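Pentatricopeptide repeat-containing protein 10, chloroplastic (Zea mays, PDB 4M59) binds specific single-stranded RNA elements in the atpH and psaJ intergenic regions of chloroplast transcripts and stabilises mRNAs by blocking exonucleases. Local coordinates at residues A[335-340]-A[372-377]; A[365-370]-A[394-399]. The protein carries 4 engineered substitutions. All blocks are in the same frame, centred on the assembly; numbering follows the deposited sequence.

Interaction 1 (A[335-340]-A[372-377]); sequences VMLEML and TRVLEG. With PO4 (phosphate ion), chain E.
Side-chain torsions set up the meeting of Leu-337 with Arg-373. In Leu-337, chi1 of -71° places CG beside the backbone N and anti to the carbonyl carbon, which sends the isobutyl fork across to the facing helix; in Arg-373, a bend at chi2 (56°) is followed by a second at chi3. The methyl CD1 of Leu-337 lies 4.0 Å from CG of Arg-373 and nearly as close to its CB, so it touches the aliphatic root of the arginine and not the charged end. The other branch of Leu-337, CD2, approaches CG2 of Val-374 at 4.3 Å. No hydrogen bond spans the segments, and 146 Å² is buried in all. The nearest backbone approach is 7.7 Å, from Leu-337 CA to Val-374 CA. This is how neighbouring helical hairpins meet in an alpha-helical solenoid: segment 335-340 falls in predicted PPR repeat 8 and segment 372-377 in repeat 9. Helix 352-359 packs against both segments, with Trp-355 touching Leu-340 and Val-374. The bends carry the guanidinium of Arg-373 away from helix 333-346. NH2 of Arg-373 forms a salt bridge with Asp-369 OD1, while Arg-373 NH1 forms another with Glu-376 OE2 at 3.0 Å, the N-H...acceptor angle of 132° making the hydrogen bond weak. At the guanidinium edge, near its plane, Arg-373 NH2 also makes a weak hydrogen bond to O1 of the phosphate ion, 3.0 Å away. That ion, probably from the crystallisation liquor, is hydrogen-bonded as well to Arg-121 of the second subunit.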
ATOM      1  N   VAL A 335       7.544 -22.268  -7.507  1.00 69.26           N
ATOM      2  CA  VAL A 335       6.246 -22.875  -7.257  1.00 68.64           C
ATOM      3  C   VAL A 335       5.206 -22.388  -8.255  1.00 66.60           C
ATOM      4  O   VAL A 335       4.336 -23.137  -8.673  1.00 65.16           O
ATOM      5  CB  VAL A 335       5.782 -22.595  -5.818  1.00 70.43           C
ATOM      6  CG1 VAL A 335       4.290 -22.563  -5.726  1.00 69.28           C
ATOM      7  CG2 VAL A 335       6.334 -23.634  -4.883  1.00 72.51           C
ATOM      8  N   MET A 336       5.309 -21.129  -8.647  1.00 63.41           N
ATOM      9  CA  MET A 336       4.453 -20.605  -9.684  1.00 62.09           C
ATOM     10  C   MET A 336       4.635 -21.409 -10.955  1.00 60.67           C
ATOM     11  O   MET A 336       3.681 -21.746 -11.631  1.00 59.68           O
ATOM     12  CB  MET A 336       4.757 -19.134  -9.919  1.00 63.35           C
ATOM     13  CG  MET A 336       4.348 -18.238  -8.787  1.00 64.53           C
ATOM     14  SD  MET A 336       4.833 -16.536  -8.965  1.00 64.90           S
ATOM     15  CE  MET A 336       3.580 -15.968 -10.071  1.00 63.93           C
ATOM     16  N   LEU A 337       5.873 -21.740 -11.266  1.00 58.90           N
ATOM     17  CA  LEU A 337       6.165 -22.499 -12.466  1.00 57.62           C
ATOM     18  C   LEU A 337       5.707 -23.935 -12.381  1.00 56.61           C
ATOM     19  O   LEU A 337       5.185 -24.466 -13.343  1.00 55.31           O
ATOM     20  CB  LEU A 337       7.655 -22.454 -12.759  1.00 53.49           C
ATOM     21  CG  LEU A 337       8.174 -21.117 -13.237  1.00 53.98           C
ATOM     22  CD1 LEU A 337       9.639 -21.204 -13.440  1.00 54.22           C
ATOM     23  CD2 LEU A 337       7.508 -20.785 -14.517  1.00 53.34           C
ATOM     24  N   GLU A 338       5.927 -24.558 -11.234  1.00 70.28           N
ATOM     25  CA  GLU A 338       5.419 -25.889 -10.968  1.00 69.47           C
ATOM     26  C   GLU A 338       3.939 -25.877 -11.248  1.00 68.35           C
ATOM     27  O   GLU A 338       3.409 -26.756 -11.901  1.00 66.89           O
ATOM     28  CB  GLU A 338       5.618 -26.268  -9.506  1.00 79.31           C
ATOM     29  CG  GLU A 338       7.052 -26.453  -9.058  1.00 81.08           C
ATOM     30  CD  GLU A 338       7.182 -26.719  -7.562  1.00 83.64           C
ATOM     31  OE1 GLU A 338       6.172 -26.663  -6.845  1.00 83.91           O
ATOM     32  OE2 GLU A 338       8.305 -26.987  -7.099  1.00 85.61           O
ATOM     33  N   MET A 339       3.286 -24.847 -10.751  1.00 79.23           N
ATOM     34  CA  MET A 339       1.846 -24.773 -10.805  1.00 78.62           C
ATOM     35  C   MET A 339       1.349 -24.580 -12.215  1.00 77.76           C
ATOM     36  O   MET A 339       0.300 -25.075 -12.577  1.00 77.00           O
ATOM     37  CB  MET A 339       1.354 -23.658  -9.904  1.00 84.21           C
ATOM     38  CG  MET A 339      -0.125 -23.672  -9.696  1.00 83.85           C
ATOM     39  SD  MET A 339      -0.544 -23.127  -8.052  1.00 85.29           S
ATOM     40  CE  MET A 339       0.175 -24.443  -7.100  1.00 85.71           C
ATOM     41  N   LEU A 340       2.125 -23.859 -13.018  1.00 76.48           N
ATOM     42  CA  LEU A 340       1.784 -23.640 -14.417  1.00 76.22           C
ATOM     43  C   LEU A 340       1.861 -24.950 -15.197  1.00 74.73           C
ATOM     44  O   LEU A 340       1.096 -25.169 -16.136  1.00 74.37           O
ATOM     45  CB  LEU A 340       2.713 -22.599 -15.040  1.00 68.66           C
ATOM     46  CG  LEU A 340       2.538 -22.343 -16.539  1.00 68.90           C
ATOM     47  CD1 LEU A 340       1.103 -21.955 -16.855  1.00 69.82           C
ATOM     48  CD2 LEU A 340       3.503 -21.270 -17.018  1.00 69.90           C
ATOM     49  N   THR A 372      11.762 -15.415 -18.555  1.00 49.83           N
ATOM     50  CA  THR A 372      12.183 -16.144 -19.720  1.00 49.57           C
ATOM     51  C   THR A 372      11.524 -17.494 -19.710  1.00 48.34           C
ATOM     52  O   THR A 372      11.138 -18.008 -20.741  1.00 47.99           O
ATOM     53  CB  THR A 372      13.686 -16.308 -19.735  1.00 49.16           C
ATOM     54  OG1 THR A 372      14.303 -15.027 -19.629  1.00 50.23           O
ATOM     55  CG2 THR A 372      14.118 -16.930 -21.015  1.00 48.73           C
ATOM     56  N   ARG A 373      11.374 -18.066 -18.526  1.00 62.81           N
ATOM     57  CA  ARG A 373      10.800 -19.391 -18.406  1.00 61.63           C
ATOM     58  C   ARG A 373       9.310 -19.376 -18.641  1.00 61.66           C
ATOM     59  O   ARG A 373       8.731 -20.383 -18.999  1.00 60.67           O
ATOM     60  CB  ARG A 373      11.119 -19.985 -17.043  1.00 65.10           C
ATOM     61  CG  ARG A 373      11.349 -21.463 -17.074  1.00 64.05           C
ATOM     62  CD  ARG A 373      12.439 -21.810 -18.062  1.00 63.59           C
ATOM     63  NE  ARG A 373      13.782 -21.471 -17.606  1.00 64.34           N
ATOM     64  CZ  ARG A 373      14.763 -21.076 -18.410  1.00 64.46           C
ATOM     65  NH1 ARG A 373      14.556 -20.942 -19.708  1.00 64.01           N
ATOM     66  NH2 ARG A 373      15.949 -20.796 -17.916  1.00 65.10           N
ATOM     67  N   VAL A 374       8.695 -18.223 -18.434  1.00 46.19           N
ATOM     68  CA  VAL A 374       7.280 -18.038 -18.680  1.00 46.64           C
ATOM     69  C   VAL A 374       7.044 -17.789 -20.140  1.00 47.52           C
ATOM     70  O   VAL A 374       6.177 -18.382 -20.756  1.00 47.44           O
ATOM     71  CB  VAL A 374       6.757 -16.825 -17.931  1.00 47.58           C
ATOM     72  CG1 VAL A 374       5.369 -16.514 -18.358  1.00 48.41           C
ATOM     73  CG2 VAL A 374       6.792 -17.061 -16.463  1.00 46.90           C
ATOM     74  N   LEU A 375       7.841 -16.898 -20.694  1.00 52.97           N
ATOM     75  CA  LEU A 375       7.784 -16.562 -22.093  1.00 54.22           C
ATOM     76  C   LEU A 375       8.064 -17.776 -22.955  1.00 52.83           C
ATOM     77  O   LEU A 375       7.538 -17.915 -24.038  1.00 53.51           O
ATOM     78  CB  LEU A 375       8.804 -15.478 -22.350  1.00 53.21           C
ATOM     79  CG  LEU A 375       9.082 -14.978 -23.751  1.00 54.72           C
ATOM     80  CD1 LEU A 375       7.816 -14.635 -24.442  1.00 56.60           C
ATOM     81  CD2 LEU A 375       9.935 -13.762 -23.607  1.00 55.96           C
ATOM     82  N   GLU A 376       8.897 -18.662 -22.439  1.00 61.49           N
ATOM     83  CA  GLU A 376       9.209 -19.913 -23.098  1.00 59.71           C
ATOM     84  C   GLU A 376       7.963 -20.761 -23.211  1.00 59.01           C
ATOM     85  O   GLU A 376       7.822 -21.557 -24.122  1.00 57.97           O
ATOM     86  CB  GLU A 376      10.260 -20.653 -22.288  1.00 70.76           C
ATOM     87  CG  GLU A 376      11.051 -21.683 -23.042  1.00 69.21           C
ATOM     88  CD  GLU A 376      11.831 -22.575 -22.117  1.00 68.30           C
ATOM     89  OE1 GLU A 376      11.246 -23.543 -21.595  1.00 67.39           O
ATOM     90  OE2 GLU A 376      13.023 -22.304 -21.899  1.00 68.71           O
ATOM     91  N   GLY A 377       7.055 -20.579 -22.263  1.00 59.86           N
ATOM     92  CA  GLY A 377       5.797 -21.290 -22.251  1.00 59.41           C
ATOM     93  C   GLY A 377       4.713 -20.587 -23.027  1.00 61.51           C
ATOM     94  O   GLY A 377       3.799 -21.214 -23.526  1.00 61.30           O
TER
HETATM   95  P   PO4 E 801      20.387 -20.569 -18.035  1.00 82.86           P
HETATM   96  O1  PO4 E 801      18.952 -21.029 -18.114  1.00 82.86           O
HETATM   97  O2  PO4 E 801      20.712 -20.177 -16.614  1.00 82.86           O
HETATM   98  O3  PO4 E 801      21.299 -21.691 -18.470  1.00 82.86           O
HETATM   99  O4  PO4 E 801      20.586 -19.380 -18.944  1.00 82.86           O

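Interaction 2 (A[365-370]-A[394-399]); sequences RGMEDY and IAAYGR
Met-367 reaches segment 394-399 through its terminal methyl, CE, which sits 3.6 Å from Ala-396 O and 4.0 Å from Ala-396 CB. The same methyl lies 3.6 Å above the plane of the Arg-399 guanidinium, displaced toward the rim, with Arg-399 NH1 3.8 Å from Met-367 CE; the two side chains run at about a right angle. Beside this group, the ring of Tyr-397 turns its edge to the backbone: CE1 of Tyr-397 is 3.4 Å from Glu-368 O, which lies in the ring plane. Glu-368 CG adds an apolar touch on Tyr-397 CE1 at 4.1 Å, its carboxylate plane standing 88° from the ring. The extended Met-367 chain accounts for the reach, since CG is anti to the backbone N (chi1 166°) and the torsions beyond are also near 180°. Predicted PPR repeats 9 and 10 meet here, helix 367-380 abutting helix 387-400 as successive units of the superhelix do. A second shell fixes the participants: Arg-399 NH1 donates to Val-361 O, with a weaker bond from NH2 to Leu-359 O, so loop and helix-end carbonyls hold the guanidinium whose face meets Met-367 CE. Phe-333 packs on Met-367 and stacks with Tyr-370. Farther out, Ala-119 of the second subunit packs on Glu-368, and Arg-365 forms a salt bridge with a phosphate of the bound RNA.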
ATOM      1  N   ARG A 365      15.215 -11.087  -7.032  1.00 76.64           N
ATOM      2  CA  ARG A 365      16.406 -11.727  -7.577  1.00 75.76           C
ATOM      3  C   ARG A 365      16.041 -12.975  -8.369  1.00 74.03           C
ATOM      4  O   ARG A 365      15.258 -13.802  -7.911  1.00 73.96           O
ATOM      5  CB  ARG A 365      17.373 -12.089  -6.452  1.00 72.44           C
ATOM      6  CG  ARG A 365      18.829 -12.166  -6.881  1.00 72.27           C
ATOM      7  CD  ARG A 365      19.545 -13.302  -6.180  1.00 72.31           C
ATOM      8  NE  ARG A 365      20.432 -12.822  -5.125  1.00 74.12           N
ATOM      9  CZ  ARG A 365      21.746 -13.005  -5.114  1.00 74.33           C
ATOM     10  NH1 ARG A 365      22.331 -13.663  -6.104  1.00 72.89           N
ATOM     11  NH2 ARG A 365      22.474 -12.533  -4.112  1.00 76.17           N
ATOM     12  N   GLY A 366      16.621 -13.106  -9.560  1.00 57.72           N
ATOM     13  CA  GLY A 366      16.375 -14.256 -10.405  1.00 56.58           C
ATOM     14  C   GLY A 366      15.052 -14.180 -11.143  1.00 55.99           C
ATOM     15  O   GLY A 366      14.539 -15.189 -11.621  1.00 55.46           O
ATOM     16  N   MET A 367      14.503 -12.974 -11.238  1.00 57.87           N
ATOM     17  CA  MET A 367      13.226 -12.769 -11.909  1.00 57.46           C
ATOM     18  C   MET A 367      13.367 -12.850 -13.424  1.00 57.11           C
ATOM     19  O   MET A 367      12.443 -13.262 -14.121  1.00 56.87           O
ATOM     20  CB  MET A 367      12.628 -11.419 -11.511  1.00 58.41           C
ATOM     21  CG  MET A 367      11.487 -10.958 -12.406  1.00 58.08           C
ATOM     22  SD  MET A 367      10.676  -9.468 -11.805  1.00 58.92           S
ATOM     23  CE  MET A 367       9.564  -9.121 -13.164  1.00 58.46           C
ATOM     24  N   GLU A 368      14.529 -12.454 -13.929  1.00 70.93           N
ATOM     25  CA  GLU A 368      14.776 -12.447 -15.366  1.00 71.15           C
ATOM     26  C   GLU A 368      14.641 -13.835 -15.981  1.00 70.66           C
ATOM     27  O   GLU A 368      14.109 -13.984 -17.080  1.00 70.94           O
ATOM     28  CB  GLU A 368      16.158 -11.874 -15.667  1.00 72.84           C
ATOM     29  CG  GLU A 368      16.605 -12.076 -17.106  1.00 73.32           C
ATOM     30  CD  GLU A 368      18.021 -11.594 -17.348  1.00 74.04           C
ATOM     31  OE1 GLU A 368      18.538 -11.809 -18.463  1.00 74.50           O
ATOM     32  OE2 GLU A 368      18.616 -10.999 -16.428  1.00 74.33           O
ATOM     33  N   ASP A 369      15.128 -14.849 -15.275  1.00 59.90           N
ATOM     34  CA  ASP A 369      15.083 -16.200 -15.777  1.00 59.42           C
ATOM     35  C   ASP A 369      13.684 -16.724 -15.690  1.00 59.15           C
ATOM     36  O   ASP A 369      13.262 -17.530 -16.498  1.00 58.77           O
ATOM     37  CB  ASP A 369      16.008 -17.080 -14.964  1.00 62.77           C
ATOM     38  CG  ASP A 369      16.188 -18.420 -15.567  1.00 62.27           C
ATOM     39  OD1 ASP A 369      16.298 -18.498 -16.792  1.00 62.04           O
ATOM     40  OD2 ASP A 369      16.210 -19.404 -14.816  1.00 62.20           O
ATOM     41  N   TYR A 370      12.957 -16.253 -14.695  1.00 50.38           N
ATOM     42  CA  TYR A 370      11.580 -16.636 -14.514  1.00 50.24           C
ATOM     43  C   TYR A 370      10.778 -16.189 -15.703  1.00 50.41           C
ATOM     44  O   TYR A 370      10.117 -16.980 -16.339  1.00 50.07           O
ATOM     45  CB  TYR A 370      11.051 -16.015 -13.237  1.00 51.99           C
ATOM     46  CG  TYR A 370       9.555 -15.995 -13.083  1.00 51.98           C
ATOM     47  CD1 TYR A 370       8.863 -17.088 -12.627  1.00 51.85           C
ATOM     48  CD2 TYR A 370       8.846 -14.856 -13.353  1.00 52.18           C
ATOM     49  CE1 TYR A 370       7.514 -17.045 -12.474  1.00 51.80           C
ATOM     50  CE2 TYR A 370       7.505 -14.815 -13.201  1.00 52.19           C
ATOM     51  CZ  TYR A 370       6.845 -15.899 -12.764  1.00 51.98           C
ATOM     52  OH  TYR A 370       5.500 -15.816 -12.627  1.00 51.98           O
ATOM     53  N   ILE A 394       7.980  -6.590 -22.117  1.00 59.58           N
ATOM     54  CA  ILE A 394       8.974  -5.545 -22.067  1.00 59.67           C
ATOM     55  C   ILE A 394       9.036  -4.945 -20.669  1.00 57.35           C
ATOM     56  O   ILE A 394      10.103  -4.614 -20.171  1.00 57.10           O
ATOM     57  CB  ILE A 394       8.652  -4.473 -23.093  1.00 59.98           C
ATOM     58  CG1 ILE A 394       8.856  -5.033 -24.491  1.00 63.32           C
ATOM     59  CG2 ILE A 394       9.524  -3.275 -22.911  1.00 59.96           C
ATOM     60  CD1 ILE A 394       8.453  -4.110 -25.564  1.00 65.40           C
ATOM     61  N   ALA A 395       7.886  -4.845 -20.024  1.00 76.22           N
ATOM     62  CA  ALA A 395       7.799  -4.249 -18.707  1.00 74.88           C
ATOM     63  C   ALA A 395       8.443  -5.111 -17.640  1.00 73.70           C
ATOM     64  O   ALA A 395       9.157  -4.613 -16.784  1.00 73.74           O
ATOM     65  CB  ALA A 395       6.370  -3.978 -18.360  1.00 68.73           C
ATOM     66  N   ALA A 396       8.188  -6.411 -17.690  1.00 65.31           N
ATOM     67  CA  ALA A 396       8.777  -7.330 -16.726  1.00 64.25           C
ATOM     68  C   ALA A 396      10.282  -7.437 -16.895  1.00 64.62           C
ATOM     69  O   ALA A 396      11.014  -7.350 -15.927  1.00 64.33           O
ATOM     70  CB  ALA A 396       8.143  -8.685 -16.830  1.00 58.65           C
ATOM     71  N   TYR A 397      10.726  -7.628 -18.133  1.00 55.17           N
ATOM     72  CA  TYR A 397      12.150  -7.681 -18.432  1.00 55.73           C
ATOM     73  C   TYR A 397      12.790  -6.346 -18.074  1.00 56.50           C
ATOM     74  O   TYR A 397      13.979  -6.280 -17.764  1.00 56.82           O
ATOM     75  CB  TYR A 397      12.377  -8.004 -19.910  1.00 54.86           C
ATOM     76  CG  TYR A 397      12.589  -9.473 -20.191  1.00 54.32           C
ATOM     77  CD1 TYR A 397      13.139 -10.313 -19.232  1.00 52.62           C
ATOM     78  CD2 TYR A 397      12.237 -10.021 -21.415  1.00 55.60           C
ATOM     79  CE1 TYR A 397      13.333 -11.655 -19.485  1.00 51.93           C
ATOM     80  CE2 TYR A 397      12.429 -11.365 -21.679  1.00 54.58           C
ATOM     81  CZ  TYR A 397      12.977 -12.177 -20.710  1.00 52.68           C
ATOM     82  OH  TYR A 397      13.170 -13.515 -20.968  1.00 51.51           O
ATOM     83  N   GLY A 398      11.991  -5.287 -18.125  1.00 54.64           N
ATOM     84  CA  GLY A 398      12.452  -3.968 -17.767  1.00 55.81           C
ATOM     85  C   GLY A 398      12.404  -3.744 -16.283  1.00 55.48           C
ATOM     86  O   GLY A 398      13.112  -2.917 -15.741  1.00 57.03           O
ATOM     87  N   ARG A 399      11.557  -4.508 -15.624  1.00 67.60           N
ATOM     88  CA  ARG A 399      11.363  -4.383 -14.193  1.00 67.76           C
ATOM     89  C   ARG A 399      12.447  -5.111 -13.414  1.00 67.78           C
ATOM     90  O   ARG A 399      12.817  -4.701 -12.326  1.00 69.18           O
ATOM     91  CB  ARG A 399       9.991  -4.922 -13.832  1.00 68.16           C
ATOM     92  CG  ARG A 399       9.539  -4.613 -12.446  1.00 68.90           C
ATOM     93  CD  ARG A 399       8.068  -4.296 -12.447  1.00 68.50           C
ATOM     94  NE  ARG A 399       7.310  -5.172 -13.323  1.00 66.90           N
ATOM     95  CZ  ARG A 399       6.815  -6.338 -12.951  1.00 65.94           C
ATOM     96  NH1 ARG A 399       7.008  -6.771 -11.717  1.00 66.21           N
ATOM     97  NH2 ARG A 399       6.133  -7.071 -13.813  1.00 65.24           N
TER

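Overall arrangement
Helix 367-380 takes part in both contacts, whose centres lie 13 Å apart: interaction 1 joins it to helix 333-346, interaction 2 to helix 387-400, and the segments alternate along the chain. Tyr-370, from segment 365-370, reaches interaction 1, its CD1 lying 4.1 Å from Leu-337 CG. Elsewhere on helix 367-380, Leu-375 CD2 packs 4.0 Å from Tyr-397 CE2. Thr-372 OG1 and Tyr-397 OH form a probable hydrogen bond, although the modelled separation is too short for its geometry to be trusted. Relative to the RNA the two differ: interaction 2 has its nearest atom about 3 Å away, interaction 1 about 12 Å.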